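Local structure of 5-Carboxyvanillate Decarboxylase (Novosphingobium aromaticivorans, 4QRN) at residues A[179-184]-A[239-244]; A[250-255]-A[293-298]. The protein probably acts as a metal-dependent carboxy-lyase that removes a carboxylate group from 5-carboxyvanillate, and binds manganese together with 4-hydroxy-3-methoxy-5-nitrobenzoic acid. All coordinates share one frame; numbering follows the deposited sequence.

Contact 1. Residues A[179-184]-A[239-244]; sequences INSHTQ and GMHLLR
His241 reaches out from helix 233-248 and meets Ser181, in the loop that follows strand 177-179, through the ND1 side of its imidazole. ND1 donates a hydrogen bond of 2.8 Å to Ser181 OG, and the oxygen lies only 4° out of the ring plane, so the bond runs edge-on. The ring is brought there by a side chain whose CG is anti to the backbone N (chi1 -158°), which extends it from the helix across to the loop. The same edge then follows the serine backbone: ND1 comes within 3.4 Å of Ser181 CA, and CE1 within 3.5 Å of Ser181 C, which also sits in the ring plane. With ND1 as donor, NE2 is left as the acceptor for the backbone N of Leu188, and bonds at both nitrogens hold the ring against turning.

Ser181 OG has a second partner in Glu237 OE2, one turn earlier on the helix of His241. That carboxylate oxygen also takes the backbone N of His182, which lies 3.7 Å from His241 ND1 and approaches the imidazole obliquely. One helical turn thus holds two successive loop residues, with all three touching residues buried. The side chain of His182 is itself fixed through Thr213 O and the backbone N of Gly185. Ahead of the loop, backbone bonds from Ile179 to Tyr208 and His210 keep strand 177-179 beside the next parallel strand, and the side chain of Ser181 is about 7 Å from that of the manganese ligand His210. This is a polar loop-to-helix contact at the C-terminal end of a parallel strand, the end that carries the metal site in the (beta/alpha)-barrel of the amidohydrolase superfamily.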
loop_
_atom_site.group_PDB
_atom_site.type_symbol
_atom_site.label_atom_id
_atom_site.label_comp_id
_atom_site.label_asym_id
_atom_site.label_seq_id
_atom_site.Cartn_x
_atom_site.Cartn_y
_atom_site.Cartn_z
ATOM N N ILE A 179 -15.056 4.517 -12.301
ATOM C CA ILE A 179 -15.119 3.064 -12.305
ATOM C C ILE A 179 -14.596 2.614 -10.946
ATOM O O ILE A 179 -13.546 3.074 -10.477
ATOM C CB ILE A 179 -14.314 2.449 -13.471
ATOM C CG1 ILE A 179 -14.993 2.816 -14.801
ATOM C CG2 ILE A 179 -14.194 0.911 -13.301
ATOM C CD1 ILE A 179 -14.291 2.266 -16.046
ATOM N N ASN A 180 -15.353 1.730 -10.305
ATOM C CA ASN A 180 -15.085 1.254 -8.954
ATOM C C ASN A 180 -14.160 0.064 -9.011
ATOM O O ASN A 180 -14.519 -1.068 -8.680
ATOM C CB ASN A 180 -16.424 0.958 -8.297
ATOM C CG ASN A 180 -17.308 2.144 -8.360
ATOM O OD1 ASN A 180 -16.988 3.161 -7.739
ATOM N ND2 ASN A 180 -18.389 2.070 -9.156
ATOM N N SER A 181 -12.955 0.327 -9.499
ATOM C CA SER A 181 -11.886 -0.637 -9.647
ATOM C C SER A 181 -12.368 -1.886 -10.385
ATOM O O SER A 181 -12.956 -1.736 -11.454
ATOM C CB SER A 181 -11.162 -0.880 -8.318
ATOM O OG SER A 181 -9.864 -1.337 -8.593
ATOM N N HIS A 182 -12.029 -3.095 -9.922
ATOM C CA HIS A 182 -12.259 -4.291 -10.733
ATOM C C HIS A 182 -13.744 -4.503 -11.057
ATOM O O HIS A 182 -14.644 -4.038 -10.356
ATOM C CB HIS A 182 -11.717 -5.551 -10.018
ATOM C CG HIS A 182 -12.542 -5.984 -8.854
ATOM N ND1 HIS A 182 -13.526 -6.950 -8.950
ATOM C CD2 HIS A 182 -12.527 -5.565 -7.563
ATOM C CE1 HIS A 182 -14.086 -7.099 -7.757
ATOM N NE2 HIS A 182 -13.493 -6.277 -6.897
ATOM N N THR A 183 -13.975 -5.243 -12.142
ATOM C CA THR A 183 -15.312 -5.721 -12.447
ATOM C C THR A 183 -15.273 -7.232 -12.401
ATOM O O THR A 183 -14.645 -7.879 -13.254
ATOM C CB THR A 183 -15.811 -5.191 -13.821
ATOM O OG1 THR A 183 -16.014 -3.782 -13.710
ATOM C CG2 THR A 183 -17.134 -5.840 -14.237
ATOM N N GLN A 184 -15.883 -7.779 -11.355
ATOM C CA GLN A 184 -15.960 -9.236 -11.195
ATOM C C GLN A 184 -14.577 -9.888 -11.326
ATOM O O GLN A 184 -14.413 -10.940 -11.946
ATOM C CB GLN A 184 -17.002 -9.817 -12.154
ATOM C CG GLN A 184 -18.378 -9.302 -11.771
ATOM C CD GLN A 184 -19.454 -9.684 -12.754
ATOM O OE1 GLN A 184 -19.563 -10.844 -13.137
ATOM N NE2 GLN A 184 -20.254 -8.710 -13.175
ATOM N N GLY A 239 -4.557 0.929 -5.812
ATOM C CA GLY A 239 -3.174 1.142 -6.192
ATOM C C GLY A 239 -2.700 0.056 -7.153
ATOM O O GLY A 239 -2.005 0.337 -8.131
ATOM N N MET A 240 -3.061 -1.188 -6.886
ATOM C CA MET A 240 -2.729 -2.266 -7.812
ATOM C C MET A 240 -3.305 -1.986 -9.198
ATOM O O MET A 240 -2.648 -2.193 -10.217
ATOM C CB MET A 240 -3.262 -3.609 -7.305
ATOM C CG MET A 240 -2.875 -4.773 -8.211
ATOM S SD MET A 240 -3.601 -6.338 -7.690
ATOM C CE MET A 240 -5.339 -6.042 -7.901
ATOM N N HIS A 241 -4.563 -1.558 -9.229
ATOM C CA HIS A 241 -5.244 -1.339 -10.502
ATOM C C HIS A 241 -4.573 -0.229 -11.307
ATOM O O HIS A 241 -4.309 -0.388 -12.506
ATOM C CB HIS A 241 -6.707 -1.026 -10.244
ATOM C CG HIS A 241 -7.606 -1.296 -11.407
ATOM N ND1 HIS A 241 -8.955 -1.468 -11.228
ATOM C CD2 HIS A 241 -7.370 -1.513 -12.731
ATOM C CE1 HIS A 241 -9.510 -1.744 -12.398
ATOM N NE2 HIS A 241 -8.578 -1.790 -13.329
ATOM N N LEU A 242 -4.292 0.903 -10.662
ATOM C CA LEU A 242 -3.612 1.984 -11.353
ATOM C C LEU A 242 -2.224 1.529 -11.806
ATOM O O LEU A 242 -1.796 1.807 -12.942
ATOM C CB LEU A 242 -3.533 3.217 -10.480
ATOM C CG LEU A 242 -2.762 4.396 -11.086
ATOM C CD1 LEU A 242 -3.308 4.822 -12.452
ATOM C CD2 LEU A 242 -2.776 5.552 -10.102
ATOM N N LEU A 243 -1.494 0.824 -10.934
ATOM C CA LEU A 243 -0.156 0.384 -11.295
ATOM C C LEU A 243 -0.181 -0.559 -12.499
ATOM O O LEU A 243 0.653 -0.459 -13.397
ATOM C CB LEU A 243 0.521 -0.265 -10.095
ATOM C CG LEU A 243 1.974 -0.689 -10.291
ATOM C CD1 LEU A 243 2.870 0.471 -10.732
ATOM C CD2 LEU A 243 2.519 -1.306 -8.998
ATOM N N ARG A 244 -1.140 -1.492 -12.545
ATOM C CA ARG A 244 -1.335 -2.426 -13.672
ATOM C C ARG A 244 -1.547 -1.665 -14.972
ATOM O O ARG A 244 -1.043 -2.029 -16.024
ATOM C CB ARG A 244 -2.574 -3.323 -13.436
ATOM C CG ARG A 244 -2.296 -4.504 -12.506
ATOM C CD ARG A 244 -3.474 -5.456 -12.268
ATOM N NE ARG A 244 -3.975 -6.070 -13.491
ATOM C CZ ARG A 244 -4.404 -7.328 -13.604
ATOM N NH1 ARG A 244 -4.891 -7.738 -14.758
ATOM N NH2 ARG A 244 -4.344 -8.184 -12.587
#

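Contact 2. Residues A[250-255]-A[293-298]; sequences IFDKYP and PLKKTI
Asp252, in the short helix 250-253, faces Lys295 in the irregular segment 293-298, and their CA atoms, 6.7 Å apart, are the nearest pair between the two backbones. The helix ends just beyond, where Tyr254 leaves helical geometry, although its N still bonds to Ile250 O. The main link joins side chain to backbone: Lys295 N donates to Asp252 OD2 at 2.9 Å, nearly straight at 161°, meeting the oxygen on its syn side and 19° out of the carboxylate plane. The same oxygen lies 3.6 Å from Leu294 CA, so the carboxylate rests against the chain on both residues. Thr297 then takes the N-cap position of helix 298-304, its OG1 bonding to Gly300 N, and the contact therefore ties one short outer helix of the amidohydrolase barrel to the lead-in of another. Asp252 OD1 is held by Tyr301 OH, which also bonds to Lys296 N, giving the carboxylate a grip at each oxygen. Lys295 runs its aliphatic part past the acid, CG 3.5 Å from Asp252 OD2, with the chain extended beyond CG. That shape carries the ammonium beyond the carboxylate, NZ staying 5.6 Å from Asp252 OD1, too far for a salt bridge, though the opposite charges may still attract. Lys295 NZ instead reaches a water at 2.7 Å, and this water donates to Asp252 O. Replacing Asp252 by an alanine would probably leave Lys295 N and Tyr301 OH without their acceptor and the loop freer to shift.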
loop_
_atom_site.group_PDB
_atom_site.type_symbol
_atom_site.label_atom_id
_atom_site.label_comp_id
_atom_site.label_asym_id
_atom_site.label_seq_id
_atom_site.Cartn_x
_atom_site.Cartn_y
_atom_site.Cartn_z
ATOM N N ILE A 250 -0.806 1.963 -20.708
ATOM C CA ILE A 250 -2.031 2.623 -21.120
ATOM C C ILE A 250 -1.775 4.059 -21.579
ATOM O O ILE A 250 -2.471 4.539 -22.479
ATOM C CB ILE A 250 -3.126 2.561 -20.011
ATOM C CG1 ILE A 250 -4.520 2.810 -20.584
ATOM C CG2 ILE A 250 -2.857 3.567 -18.902
ATOM C CD1 ILE A 250 -5.009 1.700 -21.461
ATOM N N PHE A 251 -0.808 4.738 -20.962
ATOM C CA PHE A 251 -0.570 6.134 -21.311
ATOM C C PHE A 251 0.364 6.300 -22.499
ATOM O O PHE A 251 0.498 7.415 -23.012
ATOM C CB PHE A 251 -0.037 6.904 -20.114
ATOM C CG PHE A 251 -0.981 6.933 -18.955
ATOM C CD1 PHE A 251 -2.293 7.376 -19.108
ATOM C CD2 PHE A 251 -0.574 6.496 -17.712
ATOM C CE1 PHE A 251 -3.168 7.429 -18.015
ATOM C CE2 PHE A 251 -1.448 6.552 -16.609
ATOM C CZ PHE A 251 -2.753 7.000 -16.771
ATOM N N ASP A 252 1.003 5.216 -22.947
ATOM C CA ASP A 252 1.656 5.246 -24.247
ATOM C C ASP A 252 0.624 5.043 -25.357
ATOM O O ASP A 252 0.705 5.650 -26.419
ATOM C CB ASP A 252 2.748 4.162 -24.321
ATOM C CG ASP A 252 3.947 4.455 -23.430
ATOM O OD1 ASP A 252 4.055 5.594 -22.916
ATOM O OD2 ASP A 252 4.792 3.546 -23.266
ATOM N N LYS A 253 -0.357 4.196 -25.093
ATOM C CA LYS A 253 -1.422 3.951 -26.043
ATOM C C LYS A 253 -2.318 5.187 -26.170
ATOM O O LYS A 253 -2.744 5.540 -27.275
ATOM C CB LYS A 253 -2.226 2.722 -25.621
ATOM C CG LYS A 253 -3.226 2.250 -26.650
ATOM C CD LYS A 253 -3.776 0.893 -26.272
ATOM C CE LYS A 253 -4.708 0.379 -27.367
ATOM N NZ LYS A 253 -5.084 -1.054 -27.224
ATOM N N TYR A 254 -2.575 5.836 -25.030
ATOM C CA TYR A 254 -3.500 6.967 -24.950
ATOM C C TYR A 254 -2.826 8.123 -24.207
ATOM O O TYR A 254 -3.097 8.353 -23.028
ATOM C CB TYR A 254 -4.789 6.547 -24.224
ATOM C CG TYR A 254 -5.519 5.443 -24.948
ATOM C CD1 TYR A 254 -6.032 5.660 -26.229
ATOM C CD2 TYR A 254 -5.663 4.181 -24.387
ATOM C CE1 TYR A 254 -6.684 4.659 -26.911
ATOM C CE2 TYR A 254 -6.318 3.171 -25.072
ATOM C CZ TYR A 254 -6.817 3.412 -26.334
ATOM O OH TYR A 254 -7.463 2.418 -27.042
ATOM N N PRO A 255 -1.940 8.865 -24.885
ATOM C CA PRO A 255 -1.148 9.878 -24.174
ATOM C C PRO A 255 -1.972 11.007 -23.581
ATOM O O PRO A 255 -1.498 11.647 -22.640
ATOM C CB PRO A 255 -0.198 10.411 -25.264
ATOM C CG PRO A 255 -0.164 9.343 -26.282
ATOM C CD PRO A 255 -1.469 8.657 -26.259
ATOM N N PRO A 293 8.993 -2.630 -22.045
ATOM C CA PRO A 293 9.453 -1.239 -21.934
ATOM C C PRO A 293 8.359 -0.198 -22.173
ATOM O O PRO A 293 7.494 -0.338 -23.037
ATOM C CB PRO A 293 10.556 -1.152 -22.982
ATOM C CG PRO A 293 11.081 -2.553 -23.047
ATOM C CD PRO A 293 9.887 -3.431 -22.899
ATOM N N LEU A 294 8.417 0.844 -21.361
ATOM C CA LEU A 294 7.510 1.979 -21.442
ATOM C C LEU A 294 8.267 3.193 -21.929
ATOM O O LEU A 294 9.483 3.277 -21.782
ATOM C CB LEU A 294 6.940 2.282 -20.056
ATOM C CG LEU A 294 6.191 1.140 -19.370
ATOM C CD1 LEU A 294 5.738 1.546 -17.972
ATOM C CD2 LEU A 294 5.002 0.694 -20.194
ATOM N N LYS A 295 7.545 4.144 -22.500
ATOM C CA LYS A 295 8.197 5.344 -23.024
ATOM C C LYS A 295 8.619 6.318 -21.932
ATOM O O LYS A 295 9.552 7.084 -22.141
ATOM C CB LYS A 295 7.316 6.066 -24.038
ATOM C CG LYS A 295 7.084 5.288 -25.320
ATOM C CD LYS A 295 6.212 6.078 -26.284
ATOM C CE LYS A 295 5.963 5.283 -27.547
ATOM N NZ LYS A 295 4.938 5.915 -28.420
ATOM N N LYS A 296 7.941 6.279 -20.788
ATOM C CA LYS A 296 8.296 7.136 -19.647
ATOM C C LYS A 296 8.534 6.259 -18.429
ATOM O O LYS A 296 8.173 5.077 -18.408
ATOM C CB LYS A 296 7.189 8.149 -19.298
ATOM C CG LYS A 296 6.774 9.022 -20.456
ATOM C CD LYS A 296 5.780 10.098 -20.024
ATOM C CE LYS A 296 5.523 11.076 -21.160
ATOM N NZ LYS A 296 4.717 12.208 -20.692
ATOM N N THR A 297 9.156 6.839 -17.416
ATOM C CA THR A 297 9.183 6.237 -16.090
ATOM C C THR A 297 7.809 6.351 -15.442
ATOM O O THR A 297 6.953 7.135 -15.870
ATOM C CB THR A 297 10.205 6.946 -15.194
ATOM O OG1 THR A 297 9.808 8.316 -15.071
ATOM C CG2 THR A 297 11.615 6.861 -15.788
ATOM N N ILE A 298 7.613 5.574 -14.383
ATOM C CA ILE A 298 6.379 5.689 -13.614
ATOM C C ILE A 298 6.250 7.113 -13.066
ATOM O O ILE A 298 5.160 7.695 -13.095
ATOM C CB ILE A 298 6.311 4.605 -12.509
ATOM C CG1 ILE A 298 6.234 3.224 -13.195
ATOM C CG2 ILE A 298 5.095 4.837 -11.612
ATOM C CD1 ILE A 298 6.349 2.051 -12.241
HETATM O O HOH W 1 2.925 7.214 -27.101
#

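Contact 1 closes before contact 2 opens along the chain, and their centres lie about 17 Å apart. Helix 233-248, which carries 239-244, is followed directly by helix 250-253, so one run of chain leads from the first contact to the second. They also touch: Leu243 CD1 packs against Ile298 CD1 at 4.1 Å, where helix 298-304 begins. Contact 1 is buried near the metal site at the C-terminal end of the parallel strands, whereas contact 2 is at the surface, away from the annotated sites. Contact 1 ties helix 233-248 to the loop after strand 177-179, and contact 2 ties the next helix, 250-253, to the lead-in of helix 298-304, at different depths of one barrel.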